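Local coordinates for transcription regulator PadR N-terminal domain-containing protein (Streptococcus mutans, PDB 3L7W) that probably regulates transcription as a PadR-family protein that binds DNA through a winged helix-turn-helix domain, and pairs with a second copy of itself, at residues D27-I32 against I38-L43. Numbering follows the deposited sequence.
Sequences DISQTI and IKESTL
One water is gripped by Ser29 OG, Gln30 NE2 and Glu40 OE1, and so joins the two segments. The water accepts a hydrogen bond from Gln30 NE2 (2.8 Å) and donates one to Glu40 OE1 at 3.2 Å. Ser29 OG lies 2.5 Å from the water O, a distance short enough to be doubtful in detail. The other carboxylate oxygen, Glu40 OE2, lies 3.4 Å from Ser29 OG. A bend in the Glu40 chain at chi2 (-93°) carries the carboxylate back toward helix 25-32. Lys33, just after that helix, adds a weak hydrogen bond from NZ to Ser29 OG and a long, weak ion pair with Glu40 OE1.

Beside this polar group the contact is apolar. Leu43 supplies a forked tip. Its CD1 rests on Ser29 CB at 3.8 Å, while CD2 reaches Ile32 CD1 at 4.1 Å. CG lies anti to the backbone N (chi1 -166°), which sends the fork across to two residues one helical turn apart. Beside it, Ile32 and Ile38 touch through their beta-branch methyls, CG2 to CG2 at 4.0 Å. Ile14 of helix 7-20 packs on both Ile32 and Leu43, so three helices share this core.

Lys39 is the N-cap residue of helix 40-52, and its carbonyl O accepts from both Thr42 N and Leu43 N. The two segments belong to consecutive helices joined by a short linker, as in the helix-turn-helix of PadR proteins, where the second helix probably reads DNA. Thr31 OG1 hydrogen-bonds N of His105 of the second subunit. Aliphatic packing, with the polar cluster alongside, probably holds the two segments together, and the Lys33 charge would probably favour a charged Glu40.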
ATOM      1  N   ASP A  27      16.306  13.267   7.979  1.00 40.26           N
ATOM      2  CA  ASP A  27      16.740  11.884   7.960  1.00 38.36           C
ATOM      3  C   ASP A  27      15.559  10.961   7.658  1.00 36.69           C
ATOM      4  O   ASP A  27      15.657  10.029   6.855  1.00 38.04           O
ATOM      5  CB  ASP A  27      17.346  11.536   9.318  1.00 49.63           C
ATOM      6  CG  ASP A  27      18.291  10.370   9.246  1.00 64.14           C
ATOM      7  OD1 ASP A  27      18.842  10.140   8.155  1.00 70.15           O
ATOM      8  OD2 ASP A  27      18.495   9.689  10.273  1.00 68.19           O
ATOM      9  N   ILE A  28      14.440  11.206   8.327  1.00 36.80           N
ATOM     10  CA  ILE A  28      13.276  10.366   8.140  1.00 36.62           C
ATOM     11  C   ILE A  28      12.794  10.527   6.701  1.00 36.15           C
ATOM     12  O   ILE A  28      12.504   9.554   6.018  1.00 36.82           O
ATOM     13  CB  ILE A  28      12.160  10.751   9.108  1.00 31.68           C
ATOM     14  CG1 ILE A  28      12.576  10.418  10.540  1.00 29.37           C
ATOM     15  CG2 ILE A  28      10.888  10.001   8.777  1.00 28.81           C
ATOM     16  CD1 ILE A  28      11.920  11.323  11.581  1.00 29.61           C
ATOM     17  N   SER A  29      12.734  11.776   6.254  1.00 34.57           N
ATOM     18  CA  SER A  29      12.218  12.113   4.942  1.00 35.82           C
ATOM     19  C   SER A  29      13.055  11.444   3.855  1.00 39.98           C
ATOM     20  O   SER A  29      12.524  10.793   2.964  1.00 35.37           O
ATOM     21  CB  SER A  29      12.213  13.627   4.770  1.00 44.72           C
ATOM     22  OG  SER A  29      12.387  13.982   3.413  1.00 54.44           O
ATOM     23  N   GLN A  30      14.370  11.583   3.950  1.00 42.61           N
ATOM     24  CA  GLN A  30      15.262  10.961   2.981  1.00 44.26           C
ATOM     25  C   GLN A  30      15.061   9.459   2.856  1.00 42.98           C
ATOM     26  O   GLN A  30      15.175   8.898   1.768  1.00 46.64           O
ATOM     27  CB  GLN A  30      16.715  11.273   3.321  1.00 51.94           C
ATOM     28  CG  GLN A  30      17.080  12.698   2.979  1.00 56.05           C
ATOM     29  CD  GLN A  30      16.845  12.986   1.510  1.00 57.87           C
ATOM     30  OE1 GLN A  30      17.472  12.376   0.646  1.00 67.70           O
ATOM     31  NE2 GLN A  30      15.939  13.912   1.220  1.00 48.40           N
ATOM     32  N   THR A  31      14.756   8.801   3.962  1.00 36.06           N
ATOM     33  CA  THR A  31      14.611   7.360   3.917  1.00 36.63           C
ATOM     34  C   THR A  31      13.240   7.028   3.378  1.00 36.06           C
ATOM     35  O   THR A  31      13.056   6.044   2.673  1.00 35.77           O
ATOM     36  CB  THR A  31      14.782   6.728   5.289  1.00 41.12           C
ATOM     37  OG1 THR A  31      16.174   6.684   5.608  1.00 48.66           O
ATOM     38  CG2 THR A  31      14.230   5.312   5.283  1.00 40.72           C
ATOM     39  N   ILE A  32      12.272   7.869   3.703  1.00 27.62           N
ATOM     40  CA  ILE A  32      10.927   7.648   3.212  1.00 30.75           C
ATOM     41  C   ILE A  32      10.831   7.929   1.702  1.00 38.26           C
ATOM     42  O   ILE A  32      10.052   7.284   0.999  1.00 32.72           O
ATOM     43  CB  ILE A  32       9.894   8.472   3.994  1.00 26.83           C
ATOM     44  CG1 ILE A  32       9.737   7.896   5.402  1.00 32.34           C
ATOM     45  CG2 ILE A  32       8.562   8.442   3.293  1.00 31.57           C
ATOM     46  CD1 ILE A  32       8.730   8.634   6.255  1.00 32.65           C
ATOM     47  N   ILE A  38       6.672  12.053  -1.566  1.00 43.33           N
ATOM     48  CA  ILE A  38       5.964  12.853  -0.598  1.00 47.58           C
ATOM     49  C   ILE A  38       6.750  14.140  -0.401  1.00 45.73           C
ATOM     50  O   ILE A  38       7.985  14.126  -0.359  1.00 39.70           O
ATOM     51  CB  ILE A  38       5.784  12.081   0.724  1.00 47.47           C
ATOM     52  CG1 ILE A  38       5.042  12.934   1.752  1.00 54.30           C
ATOM     53  CG2 ILE A  38       7.131  11.621   1.259  1.00 46.92           C
ATOM     54  CD1 ILE A  38       4.626  12.178   3.003  1.00 51.05           C
ATOM     55  N   LYS A  39       6.046  15.264  -0.338  1.00 43.77           N
ATOM     56  CA  LYS A  39       6.725  16.533  -0.124  1.00 46.63           C
ATOM     57  C   LYS A  39       6.947  16.749   1.368  1.00 43.65           C
ATOM     58  O   LYS A  39       6.205  16.219   2.201  1.00 42.48           O
ATOM     59  CB  LYS A  39       5.922  17.679  -0.726  1.00 52.42           C
ATOM     60  CG  LYS A  39       5.893  17.667  -2.247  1.00 59.84           C
ATOM     61  CD  LYS A  39       5.039  18.799  -2.809  1.00 63.73           C
ATOM     62  CE  LYS A  39       3.556  18.518  -2.618  1.00 63.52           C
ATOM     63  NZ  LYS A  39       2.704  19.450  -3.418  1.00 65.52           N
ATOM     64  N   GLU A  40       7.973  17.521   1.704  1.00 46.58           N
ATOM     65  CA  GLU A  40       8.215  17.886   3.093  1.00 43.31           C
ATOM     66  C   GLU A  40       6.934  18.490   3.644  1.00 39.67           C
ATOM     67  O   GLU A  40       6.558  18.250   4.790  1.00 37.00           O
ATOM     68  CB  GLU A  40       9.332  18.913   3.176  1.00 50.13           C
ATOM     69  CG  GLU A  40      10.343  18.820   2.055  1.00 65.79           C
ATOM     70  CD  GLU A  40      11.522  17.953   2.418  1.00 83.02           C
ATOM     71  OE1 GLU A  40      12.554  18.031   1.714  1.00 93.83           O
ATOM     72  OE2 GLU A  40      11.416  17.202   3.411  1.00 82.57           O
ATOM     73  N   SER A  41       6.256  19.275   2.813  1.00 38.18           N
ATOM     74  CA  SER A  41       5.031  19.945   3.245  1.00 44.44           C
ATOM     75  C   SER A  41       3.913  18.959   3.564  1.00 39.75           C
ATOM     76  O   SER A  41       2.913  19.328   4.177  1.00 38.36           O
ATOM     77  CB  SER A  41       4.564  20.999   2.220  1.00 46.93           C
ATOM     78  OG  SER A  41       4.627  20.500   0.894  1.00 54.04           O
ATOM     79  N   THR A  42       4.087  17.706   3.153  1.00 43.82           N
ATOM     80  CA  THR A  42       3.141  16.649   3.509  1.00 44.56           C
ATOM     81  C   THR A  42       3.691  15.826   4.663  1.00 44.11           C
ATOM     82  O   THR A  42       2.948  15.345   5.520  1.00 43.54           O
ATOM     83  CB  THR A  42       2.873  15.689   2.330  1.00 42.36           C
ATOM     84  OG1 THR A  42       2.502  16.437   1.168  1.00 43.75           O
ATOM     85  CG2 THR A  42       1.753  14.735   2.683  1.00 43.34           C
ATOM     86  N   LEU A  43       5.008  15.662   4.672  1.00 41.10           N
ATOM     87  CA  LEU A  43       5.671  14.793   5.630  1.00 29.60           C
ATOM     88  C   LEU A  43       5.646  15.426   7.013  1.00 36.63           C
ATOM     89  O   LEU A  43       5.224  14.809   7.995  1.00 37.42           O
ATOM     90  CB  LEU A  43       7.110  14.568   5.176  1.00 38.84           C
ATOM     91  CG  LEU A  43       7.942  13.452   5.802  1.00 48.16           C
ATOM     92  CD1 LEU A  43       8.977  14.023   6.734  1.00 52.02           C
ATOM     93  CD2 LEU A  43       7.061  12.419   6.499  1.00 48.29           C
TER
HETATM   94  O   HOH W   1      14.182  15.490   2.663  1.00 54.48           O